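Local coordinates for protein probable copper-exporting P-type ATPase A (Archaeoglobus fulgidus, PDB 3FRY) that probably takes part in ATP-driven copper export across the cell membrane, this fragment being its C-terminal heavy-metal-associated domain, crystallised as a domain-swapped dimer, at residues R22-L27 with E35-N40. Sequence-based numbering, arbitrary orientation.
Sequences RVKKAL and EKVDLN
Val37, at the end of strand 33-37, meets Val23 and Lys24 on helix 20-29, and its two methyls carry the whole contact. Coming into it along the chain, Glu35 and Lys36 both face Val43 of strand 41-47, a classic beta bulge, and both direct their CB atoms away from the helix. The next residue turns the other way: the CB of Val37 points toward the helix, its CA lying 6.7 Å from that of Lys24. One branch goes to each helical residue. CG2, anti to the backbone N, packs against CG1 of Val23 at 4.2 Å, methyl against methyl. CG1 sits between the backbone N and the carbonyl carbon (chi1 59°), which brings it alongside the root of the lysine, 4.2 Å from CB of Lys24. From there the lysine runs out fully extended. The second subunit adds to the same apolar layer, its Leu11 packing on Val37 and its Leu9 on Leu27, which also touches Val34 and Val58 of its own chain. Past Val37 the chain draws away from helix 20-29 and turns: OD1 of Asp38 accepts from N of Asn40 at 3.0 Å, a bent bond (134° at the hydrogen) reaching the anti side of the carboxylate and 29° out of its plane, which makes an Asx turn. Between these two, Leu39 meets Leu39 of the second subunit. No hydrogen bond or salt bridge joins helix to strand, and just 113 Å² is buried between them; this is helix-on-sheet packing of the heavy-metal-associated fold, apolar and non-directional, partly open to solvent on the Lys24 side, and probably owed to dispersion and the partial burial of apolar carbons.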
loop_
_atom_site.group_PDB
_atom_site.type_symbol
_atom_site.label_atom_id
_atom_site.label_comp_id
_atom_site.label_asym_id
_atom_site.label_seq_id
_atom_site.Cartn_x
_atom_site.Cartn_y
_atom_site.Cartn_z
ATOM N N ARG A 22 -6.016 0.913 15.169
ATOM C CA ARG A 22 -7.449 0.703 15.364
ATOM C C ARG A 22 -7.882 -0.671 14.892
ATOM O O ARG A 22 -8.775 -1.273 15.481
ATOM C CB ARG A 22 -8.289 1.751 14.627
ATOM C CG ARG A 22 -8.700 2.942 15.472
ATOM C CD ARG A 22 -9.878 3.699 14.843
ATOM N NE ARG A 22 -11.161 3.028 15.065
ATOM C CZ ARG A 22 -12.326 3.443 14.571
ATOM N NH1 ARG A 22 -12.391 4.532 13.813
ATOM N NH2 ARG A 22 -13.434 2.771 14.845
ATOM N N VAL A 23 -7.260 -1.162 13.825
ATOM C CA VAL A 23 -7.608 -2.478 13.307
ATOM C C VAL A 23 -7.245 -3.526 14.353
ATOM O O VAL A 23 -8.038 -4.420 14.655
ATOM C CB VAL A 23 -6.876 -2.770 11.972
ATOM C CG1 VAL A 23 -7.118 -4.219 11.534
ATOM C CG2 VAL A 23 -7.394 -1.819 10.891
ATOM N N LYS A 24 -6.047 -3.402 14.914
ATOM C CA LYS A 24 -5.601 -4.334 15.942
ATOM C C LYS A 24 -6.579 -4.335 17.112
ATOM O O LYS A 24 -7.008 -5.396 17.567
ATOM C CB LYS A 24 -4.203 -3.959 16.446
ATOM C CG LYS A 24 -3.656 -4.937 17.475
ATOM C CD LYS A 24 -2.198 -4.651 17.833
ATOM C CE LYS A 24 -1.648 -5.749 18.738
ATOM N NZ LYS A 24 -0.181 -5.625 18.984
ATOM N N LYS A 25 -6.936 -3.137 17.579
ATOM C CA LYS A 25 -7.859 -2.971 18.701
ATOM C C LYS A 25 -9.237 -3.542 18.409
ATOM O O LYS A 25 -9.821 -4.231 19.241
ATOM C CB LYS A 25 -8.009 -1.486 19.063
ATOM C CG LYS A 25 -6.785 -0.856 19.690
ATOM C CD LYS A 25 -7.065 0.597 20.073
ATOM C CE LYS A 25 -5.945 1.181 20.924
ATOM N NZ LYS A 25 -4.637 1.158 20.215
ATOM N N ALA A 26 -9.768 -3.228 17.232
ATOM C CA ALA A 26 -11.086 -3.727 16.846
ATOM C C ALA A 26 -11.088 -5.262 16.852
ATOM O O ALA A 26 -12.043 -5.890 17.319
ATOM C CB ALA A 26 -11.458 -3.194 15.462
ATOM N N LEU A 27 -10.020 -5.864 16.330
ATOM C CA LEU A 27 -9.917 -7.318 16.310
ATOM C C LEU A 27 -9.867 -7.877 17.731
ATOM O O LEU A 27 -10.507 -8.883 18.025
ATOM C CB LEU A 27 -8.672 -7.763 15.530
ATOM C CG LEU A 27 -8.780 -7.680 14.004
ATOM C CD1 LEU A 27 -7.403 -7.837 13.369
ATOM C CD2 LEU A 27 -9.731 -8.763 13.514
ATOM N N GLU A 35 -1.607 -11.538 16.458
ATOM C CA GLU A 35 -0.206 -11.948 16.421
ATOM C C GLU A 35 0.552 -10.934 15.575
ATOM O O GLU A 35 1.678 -10.558 15.887
ATOM C CB GLU A 35 -0.062 -13.323 15.765
ATOM C CG GLU A 35 -1.140 -14.338 16.118
ATOM C CD GLU A 35 -0.801 -15.191 17.323
ATOM O OE1 GLU A 35 -0.651 -14.632 18.433
ATOM O OE2 GLU A 35 -0.688 -16.430 17.156
ATOM N N LYS A 36 -0.079 -10.493 14.495
ATOM C CA LYS A 36 0.552 -9.540 13.601
ATOM C C LYS A 36 -0.454 -8.834 12.707
ATOM O O LYS A 36 -1.438 -9.430 12.257
ATOM C CB LYS A 36 1.587 -10.267 12.732
ATOM C CG LYS A 36 2.212 -9.421 11.637
ATOM C CD LYS A 36 3.185 -10.249 10.817
ATOM C CE LYS A 36 3.712 -9.469 9.622
ATOM N NZ LYS A 36 4.722 -10.252 8.854
ATOM N N VAL A 37 -0.208 -7.553 12.467
ATOM C CA VAL A 37 -1.057 -6.765 11.592
ATOM C C VAL A 37 -0.189 -5.751 10.863
ATOM O O VAL A 37 0.654 -5.092 11.473
ATOM C CB VAL A 37 -2.165 -6.014 12.373
ATOM C CG1 VAL A 37 -1.541 -5.082 13.404
ATOM C CG2 VAL A 37 -3.040 -5.222 11.400
ATOM N N ASP A 38 -0.371 -5.671 9.547
ATOM C CA ASP A 38 0.339 -4.711 8.709
ATOM C C ASP A 38 -0.659 -4.193 7.679
ATOM O O ASP A 38 -1.863 -4.435 7.811
ATOM C CB ASP A 38 1.572 -5.328 8.017
ATOM C CG ASP A 38 1.255 -6.596 7.236
ATOM O OD1 ASP A 38 0.185 -6.678 6.595
ATOM O OD2 ASP A 38 2.103 -7.513 7.255
ATOM N N LEU A 39 -0.179 -3.496 6.655
ATOM C CA LEU A 39 -1.081 -2.931 5.650
ATOM C C LEU A 39 -1.956 -3.927 4.886
ATOM O O LEU A 39 -3.094 -3.614 4.520
ATOM C CB LEU A 39 -0.288 -2.110 4.629
ATOM C CG LEU A 39 0.546 -0.929 5.137
ATOM C CD1 LEU A 39 1.183 -0.224 3.943
ATOM C CD2 LEU A 39 -0.333 0.036 5.921
ATOM N N ASN A 40 -1.430 -5.124 4.652
ATOM C CA ASN A 40 -2.149 -6.121 3.870
ATOM C C ASN A 40 -2.794 -7.280 4.601
ATOM O O ASN A 40 -3.627 -7.975 4.025
ATOM C CB ASN A 40 -1.215 -6.694 2.807
ATOM C CG ASN A 40 -0.562 -5.619 1.984
ATOM O OD1 ASN A 40 -1.244 -4.758 1.429
ATOM N ND2 ASN A 40 0.763 -5.654 1.900
#